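Local atomic coordinates of argonaute protein (Marinitoga piezophila, PDB entry 5I4A), a protein that uses short guide RNAs with a 5'-hydroxyl end to bind complementary target DNA or RNA and cleave it, probably with two divalent metal ions. Residues 135-140 / 144-149; 327-332 / 414-419; 471-476 / 504-509. All coordinates share one frame; numbering follows the deposited sequence.

Interaction 1. Residues 135-140 / 144-149; sequences IKIHNI and YYLSIL. With nucleotides of chain B.
The carboxamide of Asn139 lies over one face of the Tyr144 ring, ND2 above its centre and 3.7 Å from Tyr144 CE2, with amide and ring planes only 13° apart. This stack sits near the turn of the linker L1 beta hairpin, whose arms are antiparallel. ND2 also bonds Glu143 O, which helps to hold the amide flat, and Tyr144 OH is bound by Glu80. The edge of the Tyr144 ring meets Ile137 CG2, while the Tyr145 ring turns its edge to Ile140 O, 3.4 Å from CE1. Along the strands, Lys136 pairs with Ser147 and His138 with Tyr145, each through two backbone bonds; the straightest runs from His138 N to Tyr145 O (169°). On the sheet face of Asn139 and Tyr144, Ile135, Ile137, Leu146 and Ile148 form an apolar patch, with Ile135 CG2 3.5 Å from Leu146 CG. On the other face His138 NE2 meets Ser147 OG at the ring edge in a bond so short that its modelled length is doubtful; Asn550 also binds OG. Bent at its second torsion (chi2 -60°), the Lys136 chain leaves the hairpin for the guide RNA, where its NZ donates to OP1 of A11 of chain B at 2.8 Å.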
loop_
_atom_site.group_PDB
_atom_site.type_symbol
_atom_site.label_atom_id
_atom_site.label_comp_id
_atom_site.label_asym_id
_atom_site.label_seq_id
_atom_site.Cartn_x
_atom_site.Cartn_y
_atom_site.Cartn_z
ATOM N N ILE A 135 -10.987 -9.378 10.382
ATOM C CA ILE A 135 -11.943 -10.253 9.717
ATOM C C ILE A 135 -12.369 -9.607 8.406
ATOM O O ILE A 135 -12.703 -8.418 8.376
ATOM C CB ILE A 135 -13.166 -10.523 10.613
ATOM C CG1 ILE A 135 -12.725 -10.930 12.021
ATOM C CG2 ILE A 135 -14.024 -11.602 10.017
ATOM C CD1 ILE A 135 -12.093 -12.297 12.096
ATOM N N LYS A 136 -12.366 -10.391 7.328
ATOM C CA LYS A 136 -12.811 -9.927 6.022
ATOM C C LYS A 136 -13.632 -11.019 5.349
ATOM O O LYS A 136 -13.468 -12.207 5.634
ATOM C CB LYS A 136 -11.627 -9.530 5.130
ATOM C CG LYS A 136 -10.945 -8.240 5.554
ATOM C CD LYS A 136 -11.922 -7.081 5.519
ATOM C CE LYS A 136 -11.213 -5.751 5.687
ATOM N NZ LYS A 136 -12.063 -4.626 5.208
ATOM N N ILE A 137 -14.517 -10.600 4.448
ATOM C CA ILE A 137 -15.448 -11.490 3.762
ATOM C C ILE A 137 -15.005 -11.631 2.313
ATOM O O ILE A 137 -14.724 -10.630 1.643
ATOM C CB ILE A 137 -16.892 -10.964 3.847
ATOM C CG1 ILE A 137 -17.375 -10.964 5.299
ATOM C CG2 ILE A 137 -17.821 -11.790 2.969
ATOM C CD1 ILE A 137 -18.761 -10.385 5.477
ATOM N N HIS A 138 -14.956 -12.870 1.828
ATOM C CA HIS A 138 -14.467 -13.166 0.491
ATOM C C HIS A 138 -15.471 -14.037 -0.247
ATOM O O HIS A 138 -16.051 -14.960 0.331
ATOM C CB HIS A 138 -13.107 -13.862 0.554
ATOM C CG HIS A 138 -12.126 -13.170 1.444
ATOM N ND1 HIS A 138 -11.333 -12.130 1.012
ATOM C CD2 HIS A 138 -11.823 -13.357 2.751
ATOM C CE1 HIS A 138 -10.577 -11.711 2.011
ATOM N NE2 HIS A 138 -10.856 -12.437 3.078
ATOM N N ASN A 139 -15.675 -13.731 -1.523
ATOM C CA ASN A 139 -16.576 -14.481 -2.394
ATOM C C ASN A 139 -15.712 -15.263 -3.381
ATOM O O ASN A 139 -15.287 -14.730 -4.409
ATOM C CB ASN A 139 -17.549 -13.542 -3.102
ATOM C CG ASN A 139 -18.738 -14.270 -3.699
ATOM O OD1 ASN A 139 -19.350 -13.800 -4.658
ATOM N ND2 ASN A 139 -19.071 -15.424 -3.133
ATOM N N ILE A 140 -15.440 -16.526 -3.054
ATOM C CA ILE A 140 -14.579 -17.389 -3.854
ATOM C C ILE A 140 -15.407 -18.555 -4.373
ATOM O O ILE A 140 -16.052 -19.261 -3.589
ATOM C CB ILE A 140 -13.381 -17.913 -3.040
ATOM C CG1 ILE A 140 -12.694 -16.781 -2.274
ATOM C CG2 ILE A 140 -12.386 -18.624 -3.952
ATOM C CD1 ILE A 140 -11.561 -17.263 -1.384
ATOM N N TYR A 144 -19.112 -18.120 0.020
ATOM C CA TYR A 144 -18.662 -17.026 0.870
ATOM C C TYR A 144 -17.732 -17.552 1.953
ATOM O O TYR A 144 -18.020 -18.572 2.589
ATOM C CB TYR A 144 -19.850 -16.300 1.499
ATOM C CG TYR A 144 -20.507 -15.324 0.557
ATOM C CD1 TYR A 144 -20.056 -14.014 0.464
ATOM C CD2 TYR A 144 -21.567 -15.712 -0.251
ATOM C CE1 TYR A 144 -20.646 -13.114 -0.401
ATOM C CE2 TYR A 144 -22.166 -14.818 -1.120
ATOM C CZ TYR A 144 -21.701 -13.521 -1.190
ATOM O OH TYR A 144 -22.289 -12.625 -2.052
ATOM N N TYR A 145 -16.621 -16.851 2.157
ATOM C CA TYR A 145 -15.612 -17.244 3.127
ATOM C C TYR A 145 -15.299 -16.073 4.046
ATOM O O TYR A 145 -15.669 -14.923 3.793
ATOM C CB TYR A 145 -14.333 -17.737 2.438
ATOM C CG TYR A 145 -14.525 -19.006 1.642
ATOM C CD1 TYR A 145 -14.966 -18.964 0.325
ATOM C CD2 TYR A 145 -14.267 -20.248 2.208
ATOM C CE1 TYR A 145 -15.144 -20.124 -0.405
ATOM C CE2 TYR A 145 -14.442 -21.414 1.485
ATOM C CZ TYR A 145 -14.881 -21.346 0.179
ATOM O OH TYR A 145 -15.056 -22.503 -0.545
ATOM N N LEU A 146 -14.588 -16.390 5.124
ATOM C CA LEU A 146 -14.247 -15.433 6.169
ATOM C C LEU A 146 -12.777 -15.616 6.508
ATOM O O LEU A 146 -12.395 -16.656 7.055
ATOM C CB LEU A 146 -15.120 -15.654 7.402
ATOM C CG LEU A 146 -15.241 -14.489 8.374
ATOM C CD1 LEU A 146 -16.068 -13.393 7.729
ATOM C CD2 LEU A 146 -15.848 -14.934 9.698
ATOM N N SER A 147 -11.952 -14.623 6.185
ATOM C CA SER A 147 -10.549 -14.664 6.566
ATOM C C SER A 147 -10.404 -14.117 7.980
ATOM O O SER A 147 -10.992 -13.086 8.319
ATOM C CB SER A 147 -9.671 -13.881 5.587
ATOM O OG SER A 147 -10.134 -12.554 5.399
ATOM N N ILE A 148 -9.644 -14.831 8.804
ATOM C CA ILE A 148 -9.433 -14.483 10.203
ATOM C C ILE A 148 -7.930 -14.350 10.391
ATOM O O ILE A 148 -7.213 -15.357 10.452
ATOM C CB ILE A 148 -10.019 -15.528 11.158
ATOM C CG1 ILE A 148 -11.516 -15.723 10.899
ATOM C CG2 ILE A 148 -9.790 -15.115 12.601
ATOM C CD1 ILE A 148 -12.158 -16.768 11.805
ATOM N N LEU A 149 -7.445 -13.113 10.479
ATOM C CA LEU A 149 -6.019 -12.864 10.603
ATOM C C LEU A 149 -5.686 -12.524 12.046
ATOM O O LEU A 149 -6.010 -11.415 12.501
ATOM C CB LEU A 149 -5.589 -11.727 9.683
ATOM C CG LEU A 149 -4.096 -11.399 9.751
ATOM C CD1 LEU A 149 -3.289 -12.497 9.078
ATOM C CD2 LEU A 149 -3.805 -10.044 9.128
ATOM P P A B 11 -14.857 -4.792 2.125
ATOM O OP1 A B 11 -14.309 -4.623 3.493
ATOM O OP2 A B 11 -15.257 -6.140 1.648
ATOM O "O5'" A B 11 -16.109 -3.819 2.002
ATOM C "C5'" A B 11 -17.028 -3.934 0.927
ATOM C "C4'" A B 11 -18.315 -3.231 1.254
ATOM O "O4'" A B 11 -18.996 -3.962 2.308
ATOM C "C3'" A B 11 -18.140 -1.824 1.810
ATOM O "O3'" A B 11 -18.010 -0.818 0.811
ATOM C "C2'" A B 11 -19.353 -1.655 2.718
ATOM O "O2'" A B 11 -20.517 -1.316 1.978
ATOM C "C1'" A B 11 -19.519 -3.067 3.265
ATOM N N9 A B 11 -18.773 -3.254 4.522
ATOM C C8 A B 11 -17.454 -3.600 4.712
ATOM N N7 A B 11 -17.110 -3.685 5.976
ATOM C C5 A B 11 -18.286 -3.371 6.653
ATOM C C6 A B 11 -18.613 -3.278 8.016
ATOM N N6 A B 11 -17.741 -3.504 9.009
ATOM N N1 A B 11 -19.880 -2.942 8.331
ATOM C C2 A B 11 -20.768 -2.715 7.354
ATOM N N3 A B 11 -20.582 -2.768 6.041
ATOM C C4 A B 11 -19.310 -3.104 5.765
ATOM P P U B 10 -8.946 -2.096 3.972
ATOM O OP1 U B 10 -8.556 -3.113 4.976
ATOM O OP2 U B 10 -7.945 -1.657 2.969
ATOM O "O5'" U B 10 -10.282 -2.565 3.247
ATOM O "O3'" U B 10 -13.794 -4.186 1.086
#

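Interaction 2. Residues 327-332 / 414-419; sequences YRAAAE and IIKSYV. With nucleotides of chain B.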
loop_
_atom_site.group_PDB
_atom_site.type_symbol
_atom_site.label_atom_id
_atom_site.label_comp_id
_atom_site.label_asym_id
_atom_site.label_seq_id
_atom_site.Cartn_x
_atom_site.Cartn_y
_atom_site.Cartn_z
ATOM N N TYR A 327 33.936 3.969 -8.436
ATOM C CA TYR A 327 34.368 3.762 -9.815
ATOM C C TYR A 327 34.283 2.296 -10.220
ATOM O O TYR A 327 34.006 1.993 -11.384
ATOM C CB TYR A 327 35.794 4.275 -10.013
ATOM C CG TYR A 327 35.916 5.781 -9.985
ATOM C CD1 TYR A 327 35.688 6.535 -11.130
ATOM C CD2 TYR A 327 36.267 6.447 -8.818
ATOM C CE1 TYR A 327 35.801 7.913 -11.110
ATOM C CE2 TYR A 327 36.382 7.824 -8.790
ATOM C CZ TYR A 327 36.148 8.552 -9.940
ATOM O OH TYR A 327 36.263 9.923 -9.921
ATOM N N ARG A 328 34.532 1.378 -9.288
ATOM C CA ARG A 328 34.388 -0.039 -9.608
ATOM C C ARG A 328 32.928 -0.397 -9.846
ATOM O O ARG A 328 32.618 -1.206 -10.727
ATOM C CB ARG A 328 34.984 -0.900 -8.494
ATOM C CG ARG A 328 36.480 -0.691 -8.286
ATOM C CD ARG A 328 37.119 -1.849 -7.530
ATOM N NE ARG A 328 36.462 -2.121 -6.257
ATOM C CZ ARG A 328 36.716 -1.461 -5.132
ATOM N NH1 ARG A 328 37.609 -0.482 -5.124
ATOM N NH2 ARG A 328 36.072 -1.778 -4.018
ATOM N N ALA A 329 32.016 0.206 -9.078
ATOM C CA ALA A 329 30.591 -0.031 -9.293
ATOM C C ALA A 329 30.156 0.451 -10.671
ATOM O O ALA A 329 29.411 -0.241 -11.373
ATOM C CB ALA A 329 29.771 0.655 -8.203
ATOM N N ALA A 330 30.616 1.636 -11.080
ATOM C CA ALA A 330 30.241 2.159 -12.389
ATOM C C ALA A 330 30.835 1.316 -13.510
ATOM O O ALA A 330 30.184 1.087 -14.535
ATOM C CB ALA A 330 30.682 3.618 -12.518
ATOM N N ALA A 331 32.074 0.852 -13.337
ATOM C CA ALA A 331 32.664 -0.058 -14.312
ATOM C C ALA A 331 31.910 -1.382 -14.349
ATOM O O ALA A 331 31.583 -1.895 -15.426
ATOM C CB ALA A 331 34.142 -0.281 -13.992
ATOM N N GLU A 332 31.612 -1.943 -13.173
ATOM C CA GLU A 332 30.900 -3.217 -13.115
ATOM C C GLU A 332 29.522 -3.124 -13.752
ATOM O O GLU A 332 29.042 -4.100 -14.336
ATOM C CB GLU A 332 30.780 -3.688 -11.665
ATOM C CG GLU A 332 32.060 -4.284 -11.096
ATOM C CD GLU A 332 32.023 -4.426 -9.586
ATOM O OE1 GLU A 332 33.100 -4.607 -8.981
ATOM O OE2 GLU A 332 30.920 -4.349 -9.000
ATOM N N ILE A 414 25.810 0.509 -0.102
ATOM C CA ILE A 414 25.084 1.763 -0.273
ATOM C C ILE A 414 25.612 2.527 -1.484
ATOM O O ILE A 414 24.836 3.013 -2.316
ATOM C CB ILE A 414 25.161 2.605 1.011
ATOM C CG1 ILE A 414 24.376 1.926 2.135
ATOM C CG2 ILE A 414 24.640 4.014 0.764
ATOM C CD1 ILE A 414 24.430 2.656 3.454
ATOM N N ILE A 415 26.937 2.641 -1.607
ATOM C CA ILE A 415 27.510 3.324 -2.765
ATOM C C ILE A 415 27.188 2.561 -4.043
ATOM O O ILE A 415 26.872 3.165 -5.077
ATOM C CB ILE A 415 29.029 3.522 -2.593
ATOM C CG1 ILE A 415 29.320 4.557 -1.510
ATOM C CG2 ILE A 415 29.669 3.977 -3.898
ATOM C CD1 ILE A 415 29.544 3.975 -0.152
ATOM N N LYS A 416 27.260 1.226 -3.995
ATOM C CA LYS A 416 26.864 0.413 -5.142
ATOM C C LYS A 416 25.418 0.695 -5.533
ATOM O O LYS A 416 25.107 0.898 -6.713
ATOM C CB LYS A 416 27.054 -1.074 -4.822
ATOM C CG LYS A 416 28.506 -1.512 -4.703
ATOM C CD LYS A 416 28.634 -2.941 -4.183
ATOM C CE LYS A 416 28.279 -3.970 -5.247
ATOM N NZ LYS A 416 28.687 -5.351 -4.850
ATOM N N SER A 417 24.522 0.716 -4.544
ATOM C CA SER A 417 23.112 0.999 -4.802
ATOM C C SER A 417 22.921 2.389 -5.393
ATOM O O SER A 417 22.117 2.580 -6.313
ATOM C CB SER A 417 22.326 0.871 -3.502
ATOM O OG SER A 417 22.310 -0.473 -3.057
ATOM N N TYR A 418 23.641 3.371 -4.854
ATOM C CA TYR A 418 23.572 4.742 -5.347
ATOM C C TYR A 418 23.932 4.810 -6.829
ATOM O O TYR A 418 23.243 5.468 -7.619
ATOM C CB TYR A 418 24.503 5.608 -4.499
ATOM C CG TYR A 418 24.384 7.106 -4.655
ATOM C CD1 TYR A 418 23.145 7.732 -4.736
ATOM C CD2 TYR A 418 25.521 7.900 -4.673
ATOM C CE1 TYR A 418 23.050 9.111 -4.860
ATOM C CE2 TYR A 418 25.436 9.270 -4.790
ATOM C CZ TYR A 418 24.201 9.873 -4.886
ATOM O OH TYR A 418 24.123 11.240 -5.008
ATOM N N VAL A 419 24.997 4.110 -7.232
ATOM C CA VAL A 419 25.389 4.104 -8.638
ATOM C C VAL A 419 24.361 3.358 -9.479
ATOM O O VAL A 419 24.088 3.732 -10.626
ATOM C CB VAL A 419 26.797 3.502 -8.804
ATOM C CG1 VAL A 419 27.205 3.498 -10.272
ATOM C CG2 VAL A 419 27.809 4.278 -7.978
ATOM P P A B 2 19.869 8.452 1.399
ATOM O OP1 A B 2 19.151 7.750 2.488
ATOM O OP2 A B 2 21.265 8.908 1.610
ATOM O "O5'" A B 2 19.845 7.481 0.137
ATOM C "C5'" A B 2 20.363 7.885 -1.123
ATOM C "C4'" A B 2 20.465 6.708 -2.055
ATOM O "O4'" A B 2 21.514 5.821 -1.584
ATOM C "C3'" A B 2 19.228 5.826 -2.118
ATOM O "O3'" A B 2 18.240 6.312 -3.009
ATOM C "C2'" A B 2 19.801 4.470 -2.503
ATOM O "O2'" A B 2 20.107 4.421 -3.888
ATOM C "C1'" A B 2 21.110 4.477 -1.718
ATOM N N9 A B 2 20.932 3.926 -0.362
ATOM C C8 A B 2 20.897 4.616 0.823
ATOM N N7 A B 2 20.723 3.856 1.879
ATOM C C5 A B 2 20.635 2.575 1.345
ATOM C C6 A B 2 20.448 1.313 1.935
ATOM N N6 A B 2 20.309 1.123 3.252
ATOM N N1 A B 2 20.402 0.239 1.117
ATOM C C2 A B 2 20.541 0.426 -0.200
ATOM N N3 A B 2 20.721 1.565 -0.867
ATOM C C4 A B 2 20.761 2.608 -0.029
#
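In the Mid domain, the Rossmann-like unit with which Argonautes hold the 5' end of the guide, Val419 on helix 412-424 packs against Ala329 and Ala330 on helix 325-333, while other faces of helix 412-424 meet guide nucleotide A2 of chain B. The case illustrates how one helix can be wedded to its domain by one side and pack against a ligand with another. The axes of the two segments approach to 9.1 Å and cross at 45°, and the interface is small and apolar. Val419 divides its branches between the two alanines: CG2 touches Ala329 CB at 4.1 Å, and CG1 reaches Ala330 CA at 3.9 Å. One turn back, Lys416 offers its backbone, CA lying 4.2 Å from Ala329 CB, while its ammonium group makes a cation-pi contact with Phe285; Glu332 is near but not in contact with it. Toward the guide, Ile414 stands over one face of the adenine. With CG1 anti to the carbonyl carbon (chi1 -68°) and CG2 anti to the backbone N, its two branches spread across the base: CG1 lies over the C5 region where the two rings join, 3.9 Å from A2 C5, and CG2 over the C8 side of the five-membered ring, 3.8 Å from A2 C8. Were Ile414 cut back to an alanine, both branches would go and the base would probably lose the cover they give and be freer to tilt. Tyr418, its OH bound to Gln400 O, brings CD1 to 3.9 Å from A2 C4' of the sugar. Ser417, whose OG is bonded to Phe413 O, brings CB close to the N3 corner of the base, somewhat out of its plane, 3.2 Å from A2 N3.

Interaction 3. Residues 471-476 / 504-509; sequences DILYIG and IEKFNV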
loop_
_atom_site.group_PDB
_atom_site.type_symbol
_atom_site.label_atom_id
_atom_site.label_comp_id
_atom_site.label_asym_id
_atom_site.label_seq_id
_atom_site.Cartn_x
_atom_site.Cartn_y
_atom_site.Cartn_z
ATOM N N ASP A 471 10.480 0.268 -19.083
ATOM C CA ASP A 471 10.505 1.671 -19.474
ATOM C C ASP A 471 9.146 2.300 -19.210
ATOM O O ASP A 471 8.108 1.727 -19.552
ATOM C CB ASP A 471 10.870 1.818 -20.952
ATOM C CG ASP A 471 12.359 1.699 -21.203
ATOM O OD1 ASP A 471 13.131 1.672 -20.221
ATOM O OD2 ASP A 471 12.757 1.645 -22.385
ATOM N N ILE A 472 9.152 3.480 -18.600
ATOM C CA ILE A 472 7.911 4.190 -18.321
ATOM C C ILE A 472 7.497 4.948 -19.575
ATOM O O ILE A 472 8.222 5.830 -20.048
ATOM C CB ILE A 472 8.070 5.134 -17.124
ATOM C CG1 ILE A 472 8.482 4.335 -15.890
ATOM C CG2 ILE A 472 6.776 5.887 -16.864
ATOM C CD1 ILE A 472 8.716 5.183 -14.677
ATOM N N LEU A 473 6.332 4.597 -20.119
ATOM C CA LEU A 473 5.852 5.226 -21.342
ATOM C C LEU A 473 5.156 6.549 -21.073
ATOM O O LEU A 473 5.252 7.472 -21.890
ATOM C CB LEU A 473 4.897 4.282 -22.073
ATOM C CG LEU A 473 5.563 3.035 -22.643
ATOM C CD1 LEU A 473 4.538 2.093 -23.234
ATOM C CD2 LEU A 473 6.556 3.467 -23.688
ATOM N N TYR A 474 4.464 6.663 -19.943
ATOM C CA TYR A 474 3.647 7.835 -19.672
ATOM C C TYR A 474 3.194 7.800 -18.222
ATOM O O TYR A 474 2.948 6.728 -17.661
ATOM C CB TYR A 474 2.430 7.893 -20.607
ATOM C CG TYR A 474 1.457 9.005 -20.289
ATOM C CD1 TYR A 474 1.669 10.296 -20.755
ATOM C CD2 TYR A 474 0.327 8.762 -19.520
ATOM C CE1 TYR A 474 0.783 11.314 -20.461
ATOM C CE2 TYR A 474 -0.564 9.772 -19.222
ATOM C CZ TYR A 474 -0.331 11.046 -19.694
ATOM O OH TYR A 474 -1.215 12.054 -19.397
ATOM N N ILE A 475 3.087 8.986 -17.630
ATOM C CA ILE A 475 2.495 9.178 -16.312
ATOM C C ILE A 475 1.552 10.369 -16.395
ATOM O O ILE A 475 1.936 11.435 -16.887
ATOM C CB ILE A 475 3.560 9.413 -15.224
ATOM C CG1 ILE A 475 4.527 8.233 -15.145
ATOM C CG2 ILE A 475 2.900 9.645 -13.870
ATOM C CD1 ILE A 475 5.640 8.428 -14.135
ATOM N N GLY A 476 0.330 10.189 -15.924
ATOM C CA GLY A 476 -0.632 11.278 -15.862
ATOM C C GLY A 476 -1.190 11.410 -14.463
ATOM O O GLY A 476 -1.443 10.415 -13.789
ATOM N N ILE A 504 2.109 3.736 -29.120
ATOM C CA ILE A 504 2.199 3.904 -30.568
ATOM C C ILE A 504 3.371 4.814 -30.914
ATOM O O ILE A 504 4.162 4.526 -31.819
ATOM C CB ILE A 504 0.878 4.463 -31.124
ATOM C CG1 ILE A 504 -0.306 3.607 -30.673
ATOM C CG2 ILE A 504 0.938 4.564 -32.644
ATOM C CD1 ILE A 504 -1.638 4.304 -30.814
ATOM N N GLU A 505 3.496 5.923 -30.183
ATOM C CA GLU A 505 4.602 6.848 -30.395
ATOM C C GLU A 505 5.948 6.147 -30.250
ATOM O O GLU A 505 6.897 6.453 -30.980
ATOM C CB GLU A 505 4.479 8.014 -29.416
ATOM C CG GLU A 505 5.590 9.022 -29.473
ATOM C CD GLU A 505 5.245 10.268 -28.694
ATOM O OE1 GLU A 505 4.489 11.106 -29.227
ATOM O OE2 GLU A 505 5.708 10.403 -27.542
ATOM N N LYS A 506 6.045 5.190 -29.334
ATOM C CA LYS A 506 7.300 4.469 -29.169
ATOM C C LYS A 506 7.431 3.276 -30.105
ATOM O O LYS A 506 8.547 2.950 -30.526
ATOM C CB LYS A 506 7.452 3.987 -27.722
ATOM C CG LYS A 506 8.757 3.227 -27.476
ATOM C CD LYS A 506 9.001 2.891 -26.024
ATOM C CE LYS A 506 10.413 2.395 -25.804
ATOM N NZ LYS A 506 10.672 2.062 -24.385
ATOM N N PHE A 507 6.334 2.582 -30.407
ATOM C CA PHE A 507 6.428 1.324 -31.139
ATOM C C PHE A 507 5.806 1.368 -32.526
ATOM O O PHE A 507 5.874 0.363 -33.244
ATOM C CB PHE A 507 5.807 0.181 -30.319
ATOM C CG PHE A 507 6.552 -0.115 -29.052
ATOM C CD1 PHE A 507 7.849 -0.596 -29.102
ATOM C CD2 PHE A 507 5.974 0.118 -27.817
ATOM C CE1 PHE A 507 8.549 -0.848 -27.950
ATOM C CE2 PHE A 507 6.670 -0.133 -26.660
ATOM C CZ PHE A 507 7.962 -0.618 -26.726
ATOM N N ASN A 508 5.206 2.490 -32.926
ATOM C CA ASN A 508 4.649 2.687 -34.268
ATOM C C ASN A 508 3.606 1.631 -34.637
ATOM O O ASN A 508 3.291 1.442 -35.819
ATOM C CB ASN A 508 5.754 2.736 -35.328
ATOM C CG ASN A 508 5.332 3.503 -36.570
ATOM O OD1 ASN A 508 4.750 4.584 -36.478
ATOM N ND2 ASN A 508 5.604 2.934 -37.741
ATOM N N VAL A 509 3.064 0.943 -33.633
ATOM C CA VAL A 509 1.932 0.039 -33.798
ATOM C C VAL A 509 1.096 0.123 -32.530
ATOM O O VAL A 509 1.606 0.430 -31.447
ATOM C CB VAL A 509 2.372 -1.422 -34.059
ATOM C CG1 VAL A 509 2.728 -1.630 -35.522
ATOM C CG2 VAL A 509 3.540 -1.795 -33.163
#
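Lys506 is pressed unusually hard against Leu473: its CD carbon lies 3.4 Å from Leu473 CD2, tighter than ordinary van der Waals contact, where the two side chains cross at about a right angle. The contact belongs to the RNase H-fold PIWI domain and joins the start of strand 472-482, the outermost strand on its side of the sheet, to the last turn of helix 485-507, which follows it in the chain. The lysine is drawn out to full length, with CG anti to the backbone N (chi1 180°) and every later torsion also near 180°, and this straight chain carries NZ past the leucine to the carboxylate of Asp471. There NZ lies 2.9 Å from Asp471 OD2 and donates to the anti lone pair, the one turned away from the other oxygen. NZ is held by a second salt bridge, to Asp467, which is its stronger partner, while Asp471 OD1 pairs with Lys430. Near the base of the lysine chain, CG rests over the centre of the Phe507 ring, 3.9 Å above its plane, so the methylene part is flanked by an aromatic face as well as by Leu473. On the strand, Leu473 and Tyr474 both face Ala465 of strand 458-466 in a classic beta bulge. Lys506 lies at the surface. The chemistry implies a divided role, the methylenes serving as apolar packing and the ammonium group bridging two carboxylates, whose negative charges it probably helps to offset.

Overall arrangement
From the N terminus, interaction 1 closes the shortest loop, a tight hairpin within linker L1 of the PAZ lobe, with three residues between its segments. Interaction 2 in the Mid domain brings together segments separated by 81 residues, on two helices, and interaction 3 closes a 27-residue stretch of the PIWI domain, from an outer strand to the end of the next helix. The three are in series; none nests in or crosses another. Interactions 1 and 2, centres about 46 Å apart, lie on opposite sides of the chain's centre, yet both reach the same guide RNA, at separate nucleotides. Interaction 3, about 30 Å from interaction 2 between centres, keeps its nearest atom about 13 Å from the RNA.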